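Local coordinates for devB protein (Vibrio cholerae O1 biovar eltor str. N16961, PDB 1Y89) that is of unproven function but probably hydrolyses 6-phosphogluconolactone in the pentose phosphate pathway, at residues Glu198-Ile203 / Ser231-Lys236; Gly140-Gly143 / Leu148-Gly151. All coordinates share one frame; numbering follows the deposited sequence.

Overall arrangement
Contact 1 joins helix 197-205 to the turn of helix and chain end that follow strand 224-230, whereas contact 2 lies wholly within the long loop between strands 134-137 and 161-165. Both are partly buried, their centres about 16 Å apart: in contact 1 the buried V200 and A233 lie behind exposed E198 and K236, while in contact 2 F149 is buried and D142 and P150 only partly so. Contact 1 sets aliphatic groups against a backbone carbonyl and the stems of charged chains; contact 2 sets an aspartate against a phenylalanine edge and a proline ring beside a phosphate ion. The two meet through I199, whose CD1 lies 3.3 Å from G143 N.

Contact 1: Glu198-Ile203 / Ser231-Lys236; sequences EIVEQI and SDAAAK
V200 lays its branched side chain over the carbonyl oxygen of A233, with CB 3.5 Å from A233 O and both methyls almost as near. CG1 stands anti to the backbone N (chi1 166°) and CG2 anti to the carbonyl carbon, an arrangement that spreads the two methyls around this oxygen. The methyl of A233 is a more distant neighbour, its CB 4.5 Å from V200 CG2. L229 of strand 224-230 and I237 also touch V200, and the valine is buried.

Toward solvent the chemistry changes to the stems of long charged residues. K236 CB sits 3.8 Å from E201 CB, and the two side chains cross at about a right angle. The glutamate chain bends at chi2 (-89°), which carries its carboxylate away from the lysine segment and leaves CB and CG to make the contact. In the alpha/beta architecture of this family, helix 197-205 follows strand 186-191 and the short helix 231-234 follows strand 224-230; these strands are parallel neighbours in the mixed sheet, so the contact ties together the chain beyond their C-terminal ends. D230 OD1 accepts a hydrogen bond from A233 N at the start of that short helix.

Farther out, K236 runs extended as far as CE and passes beside the backbone of E198, with CD 4.1 Å from E198 CA. The bend at chi4 leaves NZ 6.4 Å from E198 OE1, too far for a salt bridge, although the opposite charges may still attract weakly.

Contact 2: Gly140-Gly143 / Leu148-Gly151; sequences GADG and LFPG. With PO4 (phosphate ion), chain E.
D142 turns its carboxylate into the angle between F149 and P150, OD2 lying 3.5 Å from F149 CD1 and equally far from P150 CD. OD2 meets the phenyl ring at its edge, in the ring plane, although the carboxylate is turned 57° from it. The tightest approach involves the backbone: P150 CG comes within 3.3 Å of D142 O, so the pyrrolidine ring is touched by both the carbonyl and the carboxylate of one residue. A type I turn, closed by G143 N to G140 O at 2.9 Å, presents D142 in this way, and beyond it H144 stacks on the F149 ring and bonds to D142 OD1.

The side of exposed A141 is more open. Within these segments a single backbone N-H holds the phosphate, A141 N donating to phosphate O2 at 2.8 Å and 160°. D142 OD1 lies 3.3 Å from phosphate O1, a near approach of two oxygens. G140 has no side chain, and a CB there would clash with phosphate O1. The ion probably came from the crystallisation liquor. On the packed side, the ring-edge C-H groups, with their partly positive hydrogens, suit a carboxylate oxygen lying in the ring plane.

Contact 1: Glu198-Ile203 / Ser231-Lys236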
ATOM      1  N   GLU A 198      14.394   0.482  16.504  1.00 25.03           N
ATOM      2  CA  GLU A 198      14.540  -0.647  17.398  1.00 26.97           C
ATOM      3  C   GLU A 198      13.180  -1.318  17.632  1.00 25.47           C
ATOM      4  O   GLU A 198      13.018  -2.556  17.535  1.00 25.70           O
ATOM      5  CB  GLU A 198      15.191  -0.158  18.719  1.00 26.95           C
ATOM      6  CG  GLU A 198      15.438  -1.240  19.752  1.00 31.44           C
ATOM      7  CD  GLU A 198      16.425  -0.793  20.857  1.00 33.24           C
ATOM      8  OE1 GLU A 198      16.910   0.366  20.829  1.00 40.34           O
ATOM      9  OE2 GLU A 198      16.733  -1.616  21.746  1.00 42.31           O
ATOM     10  N   ILE A 199      12.197  -0.504  17.926  1.00 24.52           N
ATOM     11  CA  ILE A 199      10.882  -1.065  18.208  1.00 24.62           C
ATOM     12  C   ILE A 199      10.171  -1.490  16.927  1.00 24.19           C
ATOM     13  O   ILE A 199       9.437  -2.442  16.954  1.00 25.13           O
ATOM     14  CB  ILE A 199      10.005  -0.146  19.067  1.00 24.05           C
ATOM     15  CG1 ILE A 199       8.860  -0.985  19.668  1.00 25.36           C
ATOM     16  CG2 ILE A 199       9.555   1.122  18.301  1.00 22.66           C
ATOM     17  CD1 ILE A 199       8.094  -0.290  20.673  1.00 23.59           C
ATOM     18  N   VAL A 200      10.425  -0.813  15.809  1.00 23.74           N
ATOM     19  CA  VAL A 200      10.010  -1.355  14.492  1.00 23.40           C
ATOM     20  C   VAL A 200      10.547  -2.785  14.307  1.00 23.79           C
ATOM     21  O   VAL A 200       9.780  -3.700  13.968  1.00 23.33           O
ATOM     22  CB  VAL A 200      10.425  -0.418  13.306  1.00 23.78           C
ATOM     23  CG1 VAL A 200      10.298  -1.151  11.922  1.00 23.31           C
ATOM     24  CG2 VAL A 200       9.570   0.827  13.330  1.00 22.42           C
ATOM     25  N   GLU A 201      11.845  -2.993  14.570  1.00 23.34           N
ATOM     26  CA  GLU A 201      12.434  -4.312  14.367  1.00 24.74           C
ATOM     27  C   GLU A 201      11.772  -5.358  15.279  1.00 24.38           C
ATOM     28  O   GLU A 201      11.528  -6.497  14.859  1.00 23.33           O
ATOM     29  CB  GLU A 201      13.966  -4.285  14.584  1.00 24.71           C
ATOM     30  CG  GLU A 201      14.672  -5.541  14.117  1.00 29.83           C
ATOM     31  CD  GLU A 201      14.762  -6.632  15.177  1.00 37.72           C
ATOM     32  OE1 GLU A 201      14.385  -6.405  16.364  1.00 41.32           O
ATOM     33  OE2 GLU A 201      15.237  -7.737  14.814  1.00 44.54           O
ATOM     34  N   GLN A 202      11.494  -4.967  16.521  1.00 24.54           N
ATOM     35  CA  GLN A 202      10.864  -5.875  17.493  1.00 25.99           C
ATOM     36  C   GLN A 202       9.463  -6.286  17.074  1.00 24.36           C
ATOM     37  O   GLN A 202       9.162  -7.464  17.035  1.00 25.31           O
ATOM     38  CB  GLN A 202      10.843  -5.268  18.904  1.00 25.90           C
ATOM     39  CG  GLN A 202      12.227  -5.192  19.515  1.00 28.82           C
ATOM     40  CD  GLN A 202      12.283  -4.349  20.800  1.00 31.29           C
ATOM     41  OE1 GLN A 202      11.376  -3.558  21.085  1.00 36.13           O
ATOM     42  NE2 GLN A 202      13.392  -4.503  21.569  1.00 35.63           N
ATOM     43  N   ILE A 203       8.619  -5.314  16.744  1.00 23.82           N
ATOM     44  CA  ILE A 203       7.265  -5.593  16.255  1.00 23.57           C
ATOM     45  C   ILE A 203       7.305  -6.389  14.935  1.00 23.76           C
ATOM     46  O   ILE A 203       6.516  -7.325  14.726  1.00 24.40           O
ATOM     47  CB  ILE A 203       6.465  -4.263  16.097  1.00 23.42           C
ATOM     48  CG1 ILE A 203       6.382  -3.538  17.456  1.00 22.88           C
ATOM     49  CG2 ILE A 203       5.066  -4.497  15.418  1.00 23.29           C
ATOM     50  CD1 ILE A 203       5.730  -2.182  17.371  1.00 23.38           C
ATOM     51  N   SER A 231      12.897   5.498   5.700  1.00 23.18           N
ATOM     52  CA  SER A 231      14.076   4.667   5.631  1.00 24.25           C
ATOM     53  C   SER A 231      14.720   4.557   6.996  1.00 23.76           C
ATOM     54  O   SER A 231      15.119   3.459   7.403  1.00 24.05           O
ATOM     55  CB  SER A 231      15.088   5.257   4.625  1.00 24.90           C
ATOM     56  OG  SER A 231      14.564   5.059   3.329  1.00 31.37           O
ATOM     57  N   ASP A 232      14.789   5.680   7.719  1.00 23.28           N
ATOM     58  CA  ASP A 232      15.416   5.668   9.050  1.00 23.31           C
ATOM     59  C   ASP A 232      14.715   4.720  10.016  1.00 22.43           C
ATOM     60  O   ASP A 232      15.360   3.894  10.653  1.00 21.42           O
ATOM     61  CB  ASP A 232      15.491   7.074   9.649  1.00 23.41           C
ATOM     62  CG  ASP A 232      16.624   7.915   9.035  1.00 27.89           C
ATOM     63  OD1 ASP A 232      17.439   7.365   8.266  1.00 29.76           O
ATOM     64  OD2 ASP A 232      16.690   9.112   9.338  1.00 31.25           O
ATOM     65  N   ALA A 233      13.388   4.804  10.105  1.00 21.61           N
ATOM     66  CA  ALA A 233      12.663   3.894  11.006  1.00 20.78           C
ATOM     67  C   ALA A 233      12.744   2.429  10.546  1.00 21.41           C
ATOM     68  O   ALA A 233      12.626   1.493  11.363  1.00 22.26           O
ATOM     69  CB  ALA A 233      11.204   4.336  11.126  1.00 21.16           C
ATOM     70  N   ALA A 234      12.913   2.219   9.241  1.00 20.74           N
ATOM     71  CA  ALA A 234      12.996   0.864   8.665  1.00 21.48           C
ATOM     72  C   ALA A 234      14.406   0.284   8.659  1.00 22.12           C
ATOM     73  O   ALA A 234      14.600  -0.862   8.215  1.00 22.20           O
ATOM     74  CB  ALA A 234      12.461   0.865   7.210  1.00 21.54           C
ATOM     75  N   ALA A 235      15.383   1.055   9.143  1.00 22.80           N
ATOM     76  CA  ALA A 235      16.803   0.720   8.965  1.00 23.07           C
ATOM     77  C   ALA A 235      17.206  -0.677   9.465  1.00 24.20           C
ATOM     78  O   ALA A 235      18.104  -1.302   8.888  1.00 22.29           O
ATOM     79  CB  ALA A 235      17.691   1.797   9.594  1.00 23.27           C
ATOM     80  N   LYS A 236      16.547  -1.180  10.519  1.00 24.02           N
ATOM     81  CA  LYS A 236      16.887  -2.517  11.022  1.00 25.08           C
ATOM     82  C   LYS A 236      16.155  -3.677  10.322  1.00 25.57           C
ATOM     83  O   LYS A 236      16.493  -4.844  10.541  1.00 26.18           O
ATOM     84  CB  LYS A 236      16.736  -2.599  12.548  1.00 25.59           C
ATOM     85  CG  LYS A 236      17.735  -1.752  13.321  1.00 26.50           C
ATOM     86  CD  LYS A 236      17.434  -1.834  14.809  1.00 30.33           C
ATOM     87  CE  LYS A 236      18.257  -0.806  15.575  1.00 33.97           C
ATOM     88  NZ  LYS A 236      19.730  -0.929  15.281  1.00 35.23           N
TER

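Contact 2: Gly140-Gly143 / Leu148-Gly151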
ATOM      1  N   GLY A 140       4.778   4.771  20.427  1.00 21.19           N
ATOM      2  CA  GLY A 140       5.801   5.285  21.325  1.00 22.03           C
ATOM      3  C   GLY A 140       6.988   4.359  21.410  1.00 22.57           C
ATOM      4  O   GLY A 140       6.951   3.225  20.875  1.00 21.44           O
ATOM      5  N   ALA A 141       8.054   4.818  22.085  1.00 22.98           N
ATOM      6  CA  ALA A 141       9.241   3.981  22.263  1.00 23.04           C
ATOM      7  C   ALA A 141       8.895   2.749  23.116  1.00 23.05           C
ATOM      8  O   ALA A 141       9.596   1.749  23.033  1.00 22.26           O
ATOM      9  CB  ALA A 141      10.455   4.799  22.896  1.00 23.65           C
ATOM     10  N   ASP A 142       7.792   2.833  23.890  1.00 22.38           N
ATOM     11  CA  ASP A 142       7.266   1.726  24.732  1.00 22.56           C
ATOM     12  C   ASP A 142       6.185   0.912  24.019  1.00 21.95           C
ATOM     13  O   ASP A 142       5.555   0.012  24.602  1.00 21.63           O
ATOM     14  CB  ASP A 142       6.699   2.287  26.047  1.00 22.27           C
ATOM     15  CG  ASP A 142       5.460   3.159  25.822  1.00 23.47           C
ATOM     16  OD1 ASP A 142       5.218   3.592  24.659  1.00 21.37           O
ATOM     17  OD2 ASP A 142       4.751   3.428  26.814  1.00 23.39           O
ATOM     18  N   GLY A 143       5.960   1.223  22.744  1.00 22.18           N
ATOM     19  CA  GLY A 143       4.946   0.516  21.968  1.00 21.67           C
ATOM     20  C   GLY A 143       3.508   1.023  22.147  1.00 21.97           C
ATOM     21  O   GLY A 143       2.594   0.428  21.603  1.00 21.69           O
ATOM     22  N   LEU A 148      -3.224   4.309  25.095  1.00 20.50           N
ATOM     23  CA  LEU A 148      -3.314   2.932  25.516  1.00 20.82           C
ATOM     24  C   LEU A 148      -1.886   2.465  25.743  1.00 20.71           C
ATOM     25  O   LEU A 148      -1.142   2.249  24.780  1.00 21.30           O
ATOM     26  CB  LEU A 148      -3.966   2.097  24.399  1.00 20.22           C
ATOM     27  CG  LEU A 148      -5.386   2.560  24.034  1.00 21.24           C
ATOM     28  CD1 LEU A 148      -5.919   1.759  22.814  1.00 22.33           C
ATOM     29  CD2 LEU A 148      -6.328   2.497  25.265  1.00 21.80           C
ATOM     30  N   PHE A 149      -1.508   2.337  27.015  1.00 20.31           N
ATOM     31  CA  PHE A 149      -0.124   2.069  27.398  1.00 20.75           C
ATOM     32  C   PHE A 149       0.066   0.605  27.780  1.00 21.89           C
ATOM     33  O   PHE A 149      -0.871  -0.019  28.298  1.00 21.92           O
ATOM     34  CB  PHE A 149       0.273   2.984  28.562  1.00 20.74           C
ATOM     35  CG  PHE A 149       0.431   4.435  28.144  1.00 22.32           C
ATOM     36  CD1 PHE A 149       1.631   4.887  27.598  1.00 21.95           C
ATOM     37  CD2 PHE A 149      -0.619   5.338  28.310  1.00 22.15           C
ATOM     38  CE1 PHE A 149       1.775   6.232  27.218  1.00 23.74           C
ATOM     39  CE2 PHE A 149      -0.493   6.684  27.924  1.00 22.30           C
ATOM     40  CZ  PHE A 149       0.688   7.124  27.356  1.00 21.63           C
ATOM     41  N   PRO A 150       1.281   0.068  27.560  1.00 23.05           N
ATOM     42  CA  PRO A 150       1.564  -1.342  27.876  1.00 24.88           C
ATOM     43  C   PRO A 150       1.296  -1.642  29.351  1.00 25.95           C
ATOM     44  O   PRO A 150       1.599  -0.824  30.210  1.00 26.13           O
ATOM     45  CB  PRO A 150       3.064  -1.512  27.548  1.00 25.05           C
ATOM     46  CG  PRO A 150       3.604  -0.119  27.272  1.00 23.97           C
ATOM     47  CD  PRO A 150       2.443   0.780  26.977  1.00 23.64           C
ATOM     48  N   GLY A 151       0.691  -2.790  29.624  1.00 27.42           N
ATOM     49  CA  GLY A 151       0.358  -3.177  30.997  1.00 28.62           C
ATOM     50  C   GLY A 151      -0.871  -2.494  31.589  1.00 29.73           C
ATOM     51  O   GLY A 151      -1.382  -2.942  32.624  1.00 29.50           O
TER
HETATM   52  P   PO4 E 241       7.335   7.652  23.932  1.00 49.86           P
HETATM   53  O1  PO4 E 241       6.987   6.321  24.612  1.00 46.71           O
HETATM   54  O2  PO4 E 241       8.001   7.533  22.572  1.00 44.71           O
HETATM   55  O3  PO4 E 241       6.078   8.457  23.741  1.00 50.96           O
HETATM   56  O4  PO4 E 241       8.267   8.405  24.870  1.00 52.79           O